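Local atomic coordinates of neuraminidase (Influenza A virus, PDB entry 4K3Y), a protein that probably serves as a viral surface glycoprotein, being a neuraminidase-like relative of the influenza sialidases with a beta-propeller ectodomain. Residues L9-N14 with D330-C335; Q110-S115 with I124-I129; T155-I160 with F224-T229; G271-I276 with I290-G295. One frame throughout, in Å; residues are numbered along the deposited sequence.

Contact 1: L9-N14 with D330-C335; sequences LVLGEN and DCQELC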
loop_
_atom_site.group_PDB
_atom_site.type_symbol
_atom_site.label_atom_id
_atom_site.label_comp_id
_atom_site.label_asym_id
_atom_site.label_seq_id
_atom_site.Cartn_x
_atom_site.Cartn_y
_atom_site.Cartn_z
ATOM N N LEU C 9 -17.494 15.573 -9.322
ATOM C CA LEU C 9 -16.425 16.116 -10.151
ATOM C C LEU C 9 -16.965 17.113 -11.177
ATOM O O LEU C 9 -17.913 16.822 -11.928
ATOM C CB LEU C 9 -15.663 14.987 -10.856
ATOM C CG LEU C 9 -14.368 15.372 -11.594
ATOM C CD1 LEU C 9 -13.282 14.351 -11.338
ATOM C CD2 LEU C 9 -14.595 15.533 -13.095
ATOM N N VAL C 10 -16.352 18.293 -11.195
ATOM C CA VAL C 10 -16.743 19.341 -12.126
ATOM C C VAL C 10 -15.520 19.957 -12.812
ATOM O O VAL C 10 -14.563 20.396 -12.163
ATOM C CB VAL C 10 -17.633 20.410 -11.443
ATOM C CG1 VAL C 10 -17.059 20.791 -10.091
ATOM C CG2 VAL C 10 -17.800 21.627 -12.342
ATOM N N LEU C 11 -15.564 19.956 -14.140
ATOM C CA LEU C 11 -14.454 20.407 -14.960
ATOM C C LEU C 11 -14.576 21.895 -15.263
ATOM O O LEU C 11 -15.686 22.443 -15.286
ATOM C CB LEU C 11 -14.436 19.628 -16.280
ATOM C CG LEU C 11 -14.398 18.099 -16.233
ATOM C CD1 LEU C 11 -14.636 17.524 -17.622
ATOM C CD2 LEU C 11 -13.075 17.599 -15.672
ATOM N N GLY C 12 -13.434 22.537 -15.506
ATOM C CA GLY C 12 -13.408 23.922 -15.945
ATOM C C GLY C 12 -14.154 24.105 -17.254
ATOM O O GLY C 12 -14.063 23.276 -18.163
ATOM N N GLU C 13 -14.909 25.191 -17.350
ATOM C CA GLU C 13 -15.613 25.488 -18.583
ATOM C C GLU C 13 -14.631 26.030 -19.606
ATOM O O GLU C 13 -14.836 25.892 -20.821
ATOM C CB GLU C 13 -16.749 26.482 -18.334
ATOM C CG GLU C 13 -17.872 25.908 -17.489
ATOM C CD GLU C 13 -18.614 24.780 -18.184
ATOM O OE1 GLU C 13 -18.706 24.806 -19.438
ATOM O OE2 GLU C 13 -19.104 23.871 -17.473
ATOM N N ASN C 14 -13.551 26.628 -19.114
ATOM C CA ASN C 14 -12.554 27.190 -20.013
ATOM C C ASN C 14 -11.185 26.506 -19.984
ATOM O O ASN C 14 -10.538 26.383 -18.932
ATOM C CB ASN C 14 -12.445 28.706 -19.828
ATOM C CG ASN C 14 -13.410 29.460 -20.721
ATOM O OD1 ASN C 14 -13.735 29.015 -21.830
ATOM N ND2 ASN C 14 -13.880 30.604 -20.245
ATOM N N ASP C 330 -7.561 27.942 -12.307
ATOM C CA ASP C 330 -8.522 28.859 -12.924
ATOM C C ASP C 330 -8.819 28.568 -14.407
ATOM O O ASP C 330 -9.501 29.351 -15.082
ATOM C CB ASP C 330 -8.024 30.304 -12.768
ATOM C CG ASP C 330 -6.576 30.480 -13.222
ATOM O OD1 ASP C 330 -6.006 29.535 -13.815
ATOM O OD2 ASP C 330 -6.005 31.571 -12.990
ATOM N N CYS C 331 -8.291 27.455 -14.911
ATOM C CA CYS C 331 -8.571 27.001 -16.275
ATOM C C CYS C 331 -8.477 25.481 -16.299
ATOM O O CYS C 331 -7.842 24.885 -15.417
ATOM C CB CYS C 331 -7.596 27.617 -17.280
ATOM S SG CYS C 331 -5.854 27.221 -16.957
ATOM N N GLN C 332 -9.112 24.853 -17.292
ATOM C CA GLN C 332 -9.165 23.390 -17.351
ATOM C C GLN C 332 -8.011 22.825 -18.189
ATOM O O GLN C 332 -7.939 23.071 -19.398
ATOM C CB GLN C 332 -10.514 22.915 -17.893
ATOM C CG GLN C 332 -10.595 21.402 -18.132
ATOM C CD GLN C 332 -10.322 20.586 -16.868
ATOM O OE1 GLN C 332 -11.071 20.669 -15.887
ATOM N NE2 GLN C 332 -9.242 19.800 -16.885
ATOM N N GLU C 333 -7.108 22.075 -17.550
ATOM C CA GLU C 333 -5.930 21.552 -18.256
ATOM C C GLU C 333 -6.241 20.339 -19.162
ATOM O O GLU C 333 -7.099 19.503 -18.849
ATOM C CB GLU C 333 -4.784 21.262 -17.269
ATOM C CG GLU C 333 -3.601 20.448 -17.833
ATOM C CD GLU C 333 -2.634 21.254 -18.714
ATOM O OE1 GLU C 333 -3.091 22.074 -19.542
ATOM O OE2 GLU C 333 -1.404 21.054 -18.588
ATOM N N LEU C 334 -5.549 20.267 -20.295
ATOM C CA LEU C 334 -5.754 19.201 -21.272
ATOM C C LEU C 334 -4.450 18.447 -21.516
ATOM O O LEU C 334 -3.370 19.041 -21.630
ATOM C CB LEU C 334 -6.287 19.787 -22.585
ATOM C CG LEU C 334 -6.781 18.826 -23.660
ATOM C CD1 LEU C 334 -7.742 17.786 -23.071
ATOM C CD2 LEU C 334 -7.442 19.596 -24.813
ATOM N N CYS C 335 -4.559 17.130 -21.588
ATOM C CA CYS C 335 -3.393 16.274 -21.790
ATOM C C CYS C 335 -3.666 15.184 -22.819
ATOM O O CYS C 335 -4.820 14.923 -23.177
ATOM C CB CYS C 335 -3.018 15.588 -20.472
ATOM S SG CYS C 335 -2.625 16.707 -19.128
#
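Q332 carries the meeting of these two loops, gripping residues 9-14 with both its backbone and its side chain. Its backbone N donates to N14 O at 2.7 Å, an almost straight bond (N-H...O 167°). Its side-chain OE1 accepts the backbone N of G12 at 3.0 Å, with the donor in the carbonyl plane and on a lone pair. CG stands anti to the backbone N (chi1 174°), and the chain bends at chi2, which places CD; OE1 ends at G12 N. L11 closes in beside the same oxygen, its CB 3.5 Å from Q332 OE1. Q332 CB packs against the backbone of G12, 3.6 Å from G12 O.

The amide is held from its other end too: NE2 donates to E333 O (2.9 Å), which lies almost in the amide plane, and also bonds P324 O. Such bonds on both sides fix the rotation of the group. Farther out, the disulfide of C331 with C16 ties the loops covalently, while N152 OD1 receives L11 N. Both loops lead into one sheet, where strand 20-26 pairs with 349-359, which in turn pairs with 335-343. The N-terminal strand thus completes a C-terminal blade, the "velcro" closure of a beta propeller.

Contact 2: Q110-S115 with I124-I129; sequences QWTVLS and ILYGGI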
loop_
_atom_site.group_PDB
_atom_site.type_symbol
_atom_site.label_atom_id
_atom_site.label_comp_id
_atom_site.label_asym_id
_atom_site.label_seq_id
_atom_site.Cartn_x
_atom_site.Cartn_y
_atom_site.Cartn_z
ATOM N N GLN C 110 -17.347 7.587 -7.345
ATOM C CA GLN C 110 -16.656 6.347 -7.674
ATOM C C GLN C 110 -16.162 6.234 -9.129
ATOM O O GLN C 110 -16.581 6.996 -10.023
ATOM C CB GLN C 110 -17.549 5.155 -7.329
ATOM C CG GLN C 110 -16.955 4.239 -6.284
ATOM C CD GLN C 110 -17.327 4.638 -4.887
ATOM O OE1 GLN C 110 -18.335 5.307 -4.671
ATOM N NE2 GLN C 110 -16.513 4.235 -3.924
ATOM N N TRP C 111 -15.261 5.277 -9.352
ATOM C CA TRP C 111 -14.878 4.893 -10.706
ATOM C C TRP C 111 -15.975 4.086 -11.411
ATOM O O TRP C 111 -16.441 3.043 -10.899
ATOM C CB TRP C 111 -13.589 4.061 -10.703
ATOM C CG TRP C 111 -12.376 4.873 -10.486
ATOM C CD1 TRP C 111 -11.653 4.973 -9.334
ATOM C CD2 TRP C 111 -11.725 5.716 -11.447
ATOM N NE1 TRP C 111 -10.593 5.833 -9.514
ATOM C CE2 TRP C 111 -10.610 6.299 -10.805
ATOM C CE3 TRP C 111 -11.975 6.031 -12.786
ATOM C CZ2 TRP C 111 -9.747 7.191 -11.457
ATOM C CZ3 TRP C 111 -11.112 6.919 -13.436
ATOM C CH2 TRP C 111 -10.017 7.486 -12.767
ATOM N N THR C 112 -16.379 4.574 -12.584
ATOM C CA THR C 112 -17.188 3.801 -13.517
ATOM C C THR C 112 -16.269 3.108 -14.539
ATOM O O THR C 112 -15.408 3.740 -15.169
ATOM C CB THR C 112 -18.183 4.691 -14.262
ATOM O OG1 THR C 112 -18.969 5.435 -13.315
ATOM C CG2 THR C 112 -19.079 3.837 -15.144
ATOM N N VAL C 113 -16.445 1.803 -14.696
ATOM C CA VAL C 113 -15.636 1.051 -15.639
ATOM C C VAL C 113 -16.516 0.255 -16.602
ATOM O O VAL C 113 -17.240 -0.659 -16.187
ATOM C CB VAL C 113 -14.696 0.086 -14.903
ATOM C CG1 VAL C 113 -13.957 -0.808 -15.895
ATOM C CG2 VAL C 113 -13.716 0.861 -14.031
ATOM N N LEU C 114 -16.464 0.603 -17.887
ATOM C CA LEU C 114 -17.140 -0.203 -18.901
ATOM C C LEU C 114 -16.175 -1.219 -19.476
ATOM O O LEU C 114 -15.137 -0.851 -20.020
ATOM C CB LEU C 114 -17.719 0.656 -20.015
ATOM C CG LEU C 114 -18.771 1.630 -19.494
ATOM C CD1 LEU C 114 -18.121 2.979 -19.188
ATOM C CD2 LEU C 114 -19.922 1.772 -20.475
ATOM N N SER C 115 -16.524 -2.496 -19.346
ATOM C CA SER C 115 -15.646 -3.577 -19.772
ATOM C C SER C 115 -16.375 -4.577 -20.672
ATOM O O SER C 115 -17.426 -5.108 -20.302
ATOM C CB SER C 115 -15.047 -4.281 -18.548
ATOM O OG SER C 115 -14.089 -5.258 -18.932
ATOM N N ILE C 124 -21.025 -3.029 -16.712
ATOM C CA ILE C 124 -20.681 -1.747 -16.095
ATOM C C ILE C 124 -20.395 -1.911 -14.600
ATOM O O ILE C 124 -21.223 -2.436 -13.845
ATOM C CB ILE C 124 -21.772 -0.679 -16.321
ATOM C CG1 ILE C 124 -22.116 -0.595 -17.816
ATOM C CG2 ILE C 124 -21.319 0.670 -15.762
ATOM C CD1 ILE C 124 -23.137 0.463 -18.164
ATOM N N LEU C 125 -19.209 -1.478 -14.176
ATOM C CA LEU C 125 -18.857 -1.535 -12.760
ATOM C C LEU C 125 -18.730 -0.138 -12.149
ATOM O O LEU C 125 -18.066 0.743 -12.707
ATOM C CB LEU C 125 -17.591 -2.364 -12.524
ATOM C CG LEU C 125 -17.646 -3.829 -12.964
ATOM C CD1 LEU C 125 -17.174 -3.963 -14.416
ATOM C CD2 LEU C 125 -16.832 -4.710 -12.044
ATOM N N TYR C 126 -19.394 0.053 -11.010
ATOM C CA TYR C 126 -19.347 1.308 -10.271
ATOM C C TYR C 126 -18.833 1.001 -8.867
ATOM O O TYR C 126 -19.466 0.245 -8.128
ATOM C CB TYR C 126 -20.739 1.899 -10.210
ATOM C CG TYR C 126 -20.767 3.315 -9.724
ATOM C CD1 TYR C 126 -20.394 4.356 -10.562
ATOM C CD2 TYR C 126 -21.173 3.620 -8.427
ATOM C CE1 TYR C 126 -20.428 5.669 -10.129
ATOM C CE2 TYR C 126 -21.209 4.932 -7.977
ATOM C CZ TYR C 126 -20.832 5.958 -8.830
ATOM O OH TYR C 126 -20.857 7.271 -8.396
ATOM N N GLY C 127 -17.699 1.590 -8.487
ATOM C CA GLY C 127 -16.895 0.996 -7.431
ATOM C C GLY C 127 -16.434 -0.307 -8.046
ATOM O O GLY C 127 -16.026 -0.333 -9.227
ATOM N N GLY C 128 -16.515 -1.399 -7.297
ATOM C CA GLY C 128 -16.276 -2.696 -7.909
ATOM C C GLY C 128 -17.571 -3.425 -8.192
ATOM O O GLY C 128 -17.557 -4.618 -8.495
ATOM N N ILE C 129 -18.680 -2.694 -8.097
ATOM C CA ILE C 129 -20.021 -3.270 -8.151
ATOM C C ILE C 129 -20.609 -3.226 -9.562
ATOM O O ILE C 129 -20.664 -2.160 -10.186
ATOM C CB ILE C 129 -20.984 -2.487 -7.233
ATOM C CG1 ILE C 129 -20.402 -2.332 -5.825
ATOM C CG2 ILE C 129 -22.359 -3.140 -7.199
ATOM C CD1 ILE C 129 -20.195 -3.626 -5.107
#
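V113 and L125 form a hydrogen-bonded pair of this antiparallel hairpin: V113 N donates to L125 O at 2.8 Å, and L125 N returns a bond to V113 O at 2.9 Å. A third bond, from G127 N to W111 O, is more bent (N-H...O 137°), and the same oxygen is approached by the CA-H of Y126. Beyond it the chain leaves the strand through a type II' turn from Y126 to I129, with G127 at positive phi.

Around this backbone frame the side chains sort by face. Y126 has CG anti to the backbone N (chi1 -168°), and the end of its side chain comes nearer the first strand. Q110 CB sits over one face of the ring as a CH-pi contact, 3.8 Å from the ring centroid, whereas T112 OG1 meets the edge in the ring plane, 3.3 Å from CD1. The hydroxyl bonds D107 OD2, and the other oxygen of that carboxylate takes Q110 N, so one aspartate positions both partners of the CH-pi contact. T112 CG2 then lies alongside I124 CG2 at 3.9 Å, and L114 CD2 reaches I124 CD1 at 4.2 Å.

V113 and L125 occupy the other face, where V113 packs on E96 and L125 on A97, both of strand 94-98 in the neighbouring sheet. Within its own four-stranded blade the hairpin is the central pair, flanked by strands 101-106 and 129-134, and next to the turn R329 of a neighbouring subunit packs on Y126.

Contact 3: T155-I160 with F224-T229; sequences TCYTII and FDQSFT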
loop_
_atom_site.group_PDB
_atom_site.type_symbol
_atom_site.label_atom_id
_atom_site.label_comp_id
_atom_site.label_asym_id
_atom_site.label_seq_id
_atom_site.Cartn_x
_atom_site.Cartn_y
_atom_site.Cartn_z
ATOM N N THR C 155 -23.115 13.144 -13.838
ATOM C CA THR C 155 -23.411 12.262 -14.973
ATOM C C THR C 155 -22.159 11.927 -15.804
ATOM O O THR C 155 -21.261 12.760 -15.968
ATOM C CB THR C 155 -24.559 12.795 -15.881
ATOM O OG1 THR C 155 -24.067 13.833 -16.735
ATOM C CG2 THR C 155 -25.728 13.318 -15.039
ATOM N N CYS C 156 -22.101 10.695 -16.302
ATOM C CA CYS C 156 -20.979 10.253 -17.128
ATOM C C CYS C 156 -21.445 9.869 -18.516
ATOM O O CYS C 156 -22.478 9.220 -18.679
ATOM C CB CYS C 156 -20.267 9.065 -16.490
ATOM S SG CYS C 156 -19.539 9.429 -14.883
ATOM N N TYR C 157 -20.676 10.262 -19.523
ATOM C CA TYR C 157 -21.022 9.942 -20.912
ATOM C C TYR C 157 -19.962 9.052 -21.594
ATOM O O TYR C 157 -18.759 9.177 -21.341
ATOM C CB TYR C 157 -21.283 11.226 -21.710
ATOM C CG TYR C 157 -22.247 12.184 -21.028
ATOM C CD1 TYR C 157 -21.791 13.149 -20.125
ATOM C CD2 TYR C 157 -23.615 12.124 -21.285
ATOM C CE1 TYR C 157 -22.670 14.027 -19.502
ATOM C CE2 TYR C 157 -24.499 13.001 -20.669
ATOM C CZ TYR C 157 -24.025 13.948 -19.782
ATOM O OH TYR C 157 -24.909 14.810 -19.174
ATOM N N THR C 158 -20.419 8.124 -22.425
ATOM C CA THR C 158 -19.515 7.247 -23.156
ATOM C C THR C 158 -20.162 6.851 -24.474
ATOM O O THR C 158 -21.383 6.970 -24.630
ATOM C CB THR C 158 -19.144 5.985 -22.343
ATOM O OG1 THR C 158 -18.170 5.214 -23.064
ATOM C CG2 THR C 158 -20.376 5.124 -22.070
ATOM N N ILE C 159 -19.343 6.397 -25.425
ATOM C CA ILE C 159 -19.844 5.975 -26.729
ATOM C C ILE C 159 -19.503 4.506 -26.971
ATOM O O ILE C 159 -18.388 4.080 -26.694
ATOM C CB ILE C 159 -19.290 6.874 -27.847
ATOM C CG1 ILE C 159 -19.675 8.330 -27.570
ATOM C CG2 ILE C 159 -19.829 6.428 -29.209
ATOM C CD1 ILE C 159 -18.821 9.378 -28.267
ATOM N N ILE C 160 -20.471 3.734 -27.463
ATOM C CA ILE C 160 -20.262 2.305 -27.712
ATOM C C ILE C 160 -20.578 1.926 -29.152
ATOM O O ILE C 160 -21.565 2.387 -29.726
ATOM C CB ILE C 160 -21.087 1.439 -26.747
ATOM C CG1 ILE C 160 -20.662 1.736 -25.305
ATOM C CG2 ILE C 160 -20.937 -0.056 -27.064
ATOM C CD1 ILE C 160 -21.339 0.868 -24.287
ATOM N N PHE C 224 -21.318 17.248 -28.406
ATOM C CA PHE C 224 -22.664 17.071 -27.869
ATOM C C PHE C 224 -22.800 17.641 -26.456
ATOM O O PHE C 224 -21.815 17.727 -25.712
ATOM C CB PHE C 224 -23.072 15.590 -27.884
ATOM C CG PHE C 224 -22.207 14.709 -27.027
ATOM C CD1 PHE C 224 -21.063 14.123 -27.547
ATOM C CD2 PHE C 224 -22.540 14.458 -25.691
ATOM C CE1 PHE C 224 -20.267 13.303 -26.750
ATOM C CE2 PHE C 224 -21.745 13.637 -24.886
ATOM C CZ PHE C 224 -20.618 13.057 -25.412
ATOM N N ASP C 225 -24.021 18.038 -26.099
ATOM C CA ASP C 225 -24.300 18.518 -24.749
ATOM C C ASP C 225 -25.100 17.476 -23.979
ATOM O O ASP C 225 -25.349 16.378 -24.499
ATOM C CB ASP C 225 -24.999 19.889 -24.756
ATOM C CG ASP C 225 -26.188 19.948 -25.708
ATOM O OD1 ASP C 225 -26.998 18.995 -25.723
ATOM O OD2 ASP C 225 -26.310 20.959 -26.439
ATOM N N GLN C 226 -25.496 17.818 -22.751
ATOM C CA GLN C 226 -26.148 16.861 -21.855
ATOM C C GLN C 226 -27.538 16.444 -22.327
ATOM O O GLN C 226 -28.053 15.404 -21.907
ATOM C CB GLN C 226 -26.202 17.394 -20.421
ATOM C CG GLN C 226 -26.784 18.788 -20.270
ATOM C CD GLN C 226 -26.629 19.318 -18.857
ATOM O OE1 GLN C 226 -26.486 18.550 -17.904
ATOM N NE2 GLN C 226 -26.648 20.636 -18.716
ATOM N N SER C 227 -28.134 17.249 -23.206
ATOM C CA SER C 227 -29.448 16.942 -23.763
ATOM C C SER C 227 -29.350 16.022 -24.985
ATOM O O SER C 227 -30.332 15.819 -25.696
ATOM C CB SER C 227 -30.200 18.237 -24.104
ATOM O OG SER C 227 -29.356 19.187 -24.733
ATOM N N PHE C 228 -28.159 15.466 -25.206
ATOM C CA PHE C 228 -27.849 14.644 -26.385
ATOM C C PHE C 228 -28.073 15.354 -27.720
ATOM O O PHE C 228 -28.421 14.735 -28.730
ATOM C CB PHE C 228 -28.583 13.302 -26.360
ATOM C CG PHE C 228 -28.015 12.324 -25.379
ATOM C CD1 PHE C 228 -26.759 12.526 -24.822
ATOM C CD2 PHE C 228 -28.735 11.198 -25.010
ATOM C CE1 PHE C 228 -26.231 11.620 -23.912
ATOM C CE2 PHE C 228 -28.212 10.288 -24.098
ATOM C CZ PHE C 228 -26.957 10.501 -23.556
ATOM N N THR C 229 -27.857 16.660 -27.723
ATOM C CA THR C 229 -27.863 17.404 -28.966
ATOM C C THR C 229 -26.455 17.369 -29.574
ATOM O O THR C 229 -25.497 17.947 -29.036
ATOM C CB THR C 229 -28.344 18.847 -28.746
ATOM O OG1 THR C 229 -29.651 18.828 -28.149
ATOM C CG2 THR C 229 -28.385 19.591 -30.067
#
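Y157 projects from strand 155-162 to join one propeller blade to the loop that links two strands of the next, a type I turn from D225 to F228. At the start of the strand, T155 OG1 is hydrogen-bonded to Y157 OH at 2.8 Å, steadying the phenol end. C156 follows, bonded to C151 in a disulfide.

Y157 itself makes most of the contact. CG stands anti to the carbonyl carbon (chi1 -50°), beside the backbone N. At the far end of the ring, OH lies against Q226 CB. CD2 meets F228 CE1 at 3.7 Å, each atom near the plane of the other ring, so the two aromatics touch rim to rim without stacking. Nearer the backbone, Y157 CB lies 4.0 Å from F224 CE2, at the edge of that ring. The loop is braced from within: D225 OD1 accepts T229 N and S227 OG from opposite faces of the carboxylate plane. R175 braces it from outside, donating to Q226 O and making a cation-pi contact with F228.

T158 points away from the loop, and its OG1 is hydrogen-bonded to Q145 OE1. I159 comes back to the interface, where its CD1 touches F224 CE1 at 4.4 Å.

Contact 4: G271-I276 with I290-G295; sequences GSNSWI and IYKFLG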
loop_
_atom_site.group_PDB
_atom_site.type_symbol
_atom_site.label_atom_id
_atom_site.label_comp_id
_atom_site.label_asym_id
_atom_site.label_seq_id
_atom_site.Cartn_x
_atom_site.Cartn_y
_atom_site.Cartn_z
ATOM N N GLY C 271 -10.226 24.171 -30.911
ATOM C CA GLY C 271 -10.182 25.318 -30.029
ATOM C C GLY C 271 -10.039 26.616 -30.785
ATOM O O GLY C 271 -10.237 26.673 -32.006
ATOM N N SER C 272 -9.722 27.669 -30.040
ATOM C CA SER C 272 -9.278 28.921 -30.625
ATOM C C SER C 272 -8.039 28.537 -31.407
ATOM O O SER C 272 -7.859 28.908 -32.577
ATOM C CB SER C 272 -8.910 29.880 -29.506
ATOM O OG SER C 272 -8.439 29.151 -28.382
ATOM N N ASN C 273 -7.197 27.766 -30.726
ATOM C CA ASN C 273 -6.077 27.081 -31.340
ATOM C C ASN C 273 -6.414 25.617 -31.450
ATOM O O ASN C 273 -6.874 24.999 -30.485
ATOM C CB ASN C 273 -4.811 27.263 -30.508
ATOM C CG ASN C 273 -4.083 28.542 -30.844
ATOM O OD1 ASN C 273 -4.524 29.316 -31.707
ATOM N ND2 ASN C 273 -2.963 28.779 -30.167
ATOM N N SER C 274 -6.192 25.068 -32.633
ATOM C CA SER C 274 -6.480 23.664 -32.870
ATOM C C SER C 274 -5.216 22.840 -33.048
ATOM O O SER C 274 -4.142 23.365 -33.335
ATOM C CB SER C 274 -7.405 23.495 -34.072
ATOM O OG SER C 274 -8.743 23.785 -33.714
ATOM N N TRP C 275 -5.351 21.539 -32.864
ATOM C CA TRP C 275 -4.206 20.656 -32.950
ATOM C C TRP C 275 -4.592 19.362 -33.645
ATOM O O TRP C 275 -5.713 18.860 -33.482
ATOM C CB TRP C 275 -3.695 20.309 -31.549
ATOM C CG TRP C 275 -3.286 21.468 -30.676
ATOM C CD1 TRP C 275 -4.086 22.170 -29.813
ATOM C CD2 TRP C 275 -1.960 22.015 -30.528
ATOM N NE1 TRP C 275 -3.347 23.131 -29.155
ATOM C CE2 TRP C 275 -2.041 23.057 -29.575
ATOM C CE3 TRP C 275 -0.717 21.729 -31.114
ATOM C CZ2 TRP C 275 -0.925 23.822 -29.200
ATOM C CZ3 TRP C 275 0.395 22.491 -30.736
ATOM C CH2 TRP C 275 0.279 23.524 -29.788
ATOM N N ILE C 276 -3.654 18.826 -34.416
ATOM C CA ILE C 276 -3.768 17.471 -34.919
ATOM C C ILE C 276 -2.522 16.711 -34.517
ATOM O O ILE C 276 -1.408 17.112 -34.870
ATOM C CB ILE C 276 -3.856 17.437 -36.427
ATOM C CG1 ILE C 276 -5.073 18.230 -36.896
ATOM C CG2 ILE C 276 -3.934 15.990 -36.900
ATOM C CD1 ILE C 276 -5.114 18.404 -38.368
ATOM N N ILE C 290 2.648 16.900 -33.549
ATOM C CA ILE C 290 1.391 17.576 -33.268
ATOM C C ILE C 290 1.488 18.987 -33.847
ATOM O O ILE C 290 2.465 19.715 -33.626
ATOM C CB ILE C 290 0.995 17.525 -31.741
ATOM C CG1 ILE C 290 -0.450 17.988 -31.535
ATOM C CG2 ILE C 290 1.996 18.297 -30.845
ATOM C CD1 ILE C 290 -1.005 17.706 -30.135
ATOM N N TYR C 291 0.480 19.342 -34.633
ATOM C CA TYR C 291 0.510 20.548 -35.448
ATOM C C TYR C 291 -0.517 21.539 -34.925
ATOM O O TYR C 291 -1.689 21.184 -34.751
ATOM C CB TYR C 291 0.166 20.160 -36.884
ATOM C CG TYR C 291 0.553 21.147 -37.948
ATOM C CD1 TYR C 291 1.219 22.324 -37.640
ATOM C CD2 TYR C 291 0.249 20.896 -39.274
ATOM C CE1 TYR C 291 1.565 23.223 -38.636
ATOM C CE2 TYR C 291 0.586 21.778 -40.266
ATOM C CZ TYR C 291 1.241 22.938 -39.950
ATOM O OH TYR C 291 1.559 23.801 -40.970
ATOM N N LYS C 292 -0.079 22.771 -34.662
ATOM C CA LYS C 292 -0.981 23.811 -34.168
ATOM C C LYS C 292 -1.591 24.561 -35.346
ATOM O O LYS C 292 -0.904 24.871 -36.335
ATOM C CB LYS C 292 -0.242 24.799 -33.262
ATOM C CG LYS C 292 -1.164 25.752 -32.497
ATOM C CD LYS C 292 -0.573 27.163 -32.356
ATOM C CE LYS C 292 0.476 27.254 -31.256
ATOM N NZ LYS C 292 0.455 28.581 -30.584
ATOM N N PHE C 293 -2.885 24.838 -35.240
ATOM C CA PHE C 293 -3.596 25.583 -36.267
ATOM C C PHE C 293 -4.236 26.814 -35.637
ATOM O O PHE C 293 -4.798 26.737 -34.539
ATOM C CB PHE C 293 -4.649 24.697 -36.946
ATOM C CG PHE C 293 -4.060 23.607 -37.818
ATOM C CD1 PHE C 293 -3.701 23.875 -39.132
ATOM C CD2 PHE C 293 -3.871 22.316 -37.329
ATOM C CE1 PHE C 293 -3.156 22.887 -39.945
ATOM C CE2 PHE C 293 -3.327 21.330 -38.136
ATOM C CZ PHE C 293 -2.974 21.616 -39.453
ATOM N N LEU C 294 -4.135 27.950 -36.325
ATOM C CA LEU C 294 -4.725 29.188 -35.826
ATOM C C LEU C 294 -6.173 29.258 -36.304
ATOM O O LEU C 294 -6.432 29.618 -37.455
ATOM C CB LEU C 294 -3.927 30.401 -36.319
ATOM C CG LEU C 294 -2.403 30.376 -36.123
ATOM C CD1 LEU C 294 -1.741 31.545 -36.824
ATOM C CD2 LEU C 294 -2.038 30.378 -34.657
ATOM N N GLY C 295 -7.108 28.891 -35.426
ATOM C CA GLY C 295 -8.513 28.772 -35.795
ATOM C C GLY C 295 -9.078 27.352 -35.778
ATOM O O GLY C 295 -8.407 26.406 -35.369
#
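W275 and K292 face each other as a non-hydrogen-bonded pair in an antiparallel beta hairpin, the two central strands of a propeller blade. The first carbons of the lysine side chain lie over one face of the indole: K292 CB makes a CH-pi contact 3.8 Å from the centroid of the six-membered ring, and CG continues over the rim. CG stands anti to the backbone N (chi1 -169°), and bends farther along the chain bring the ammonium beside N273 ND2. Those two are both donors and do not bond each other; NZ is instead satisfied by N19 OD1. I290 CG1 adds to the same patch, 3.8 Å from W275 CE3, and W21 meets the indole edge-to-face.

On the other face of the sheet, I276 is the main contributor. Its CD1 packs against CE2 of F293, two residues beyond its partner Y291 on the same face. The backbone beneath is fastened by two reciprocal pairs: I276 N donates to Y291 O (3.1 Å) and Y291 N to I276 O (2.9 Å), while S274 and F293 exchange bonds in the same way. Just past the end of strand 286-294, G295 N donates to S272 O at 2.9 Å, with the donor nearly along the C=O axis.

Overall arrangement
The four contacts illustrate how a six-bladed propeller combines bonds within blades and packing between them. Contacts 2 and 4 are each the central hairpin of a four-stranded blade; their centres stand 34 Å apart, on opposite sides of the chain's centre. Contact 3 spans two successive blades. It touches contact 2, where L114 CD2 meets T158 CG2 at 3.7 Å, and their centres are 18 Å apart. In sequence, contacts 2, 3 and 4 follow one another, all enclosed by contact 1, which brings together segments 316 residues apart at their closest ends and lies about 18 Å from contacts 3 and 4, centre to centre. The ring of blades is thus joined near the chain's two ends.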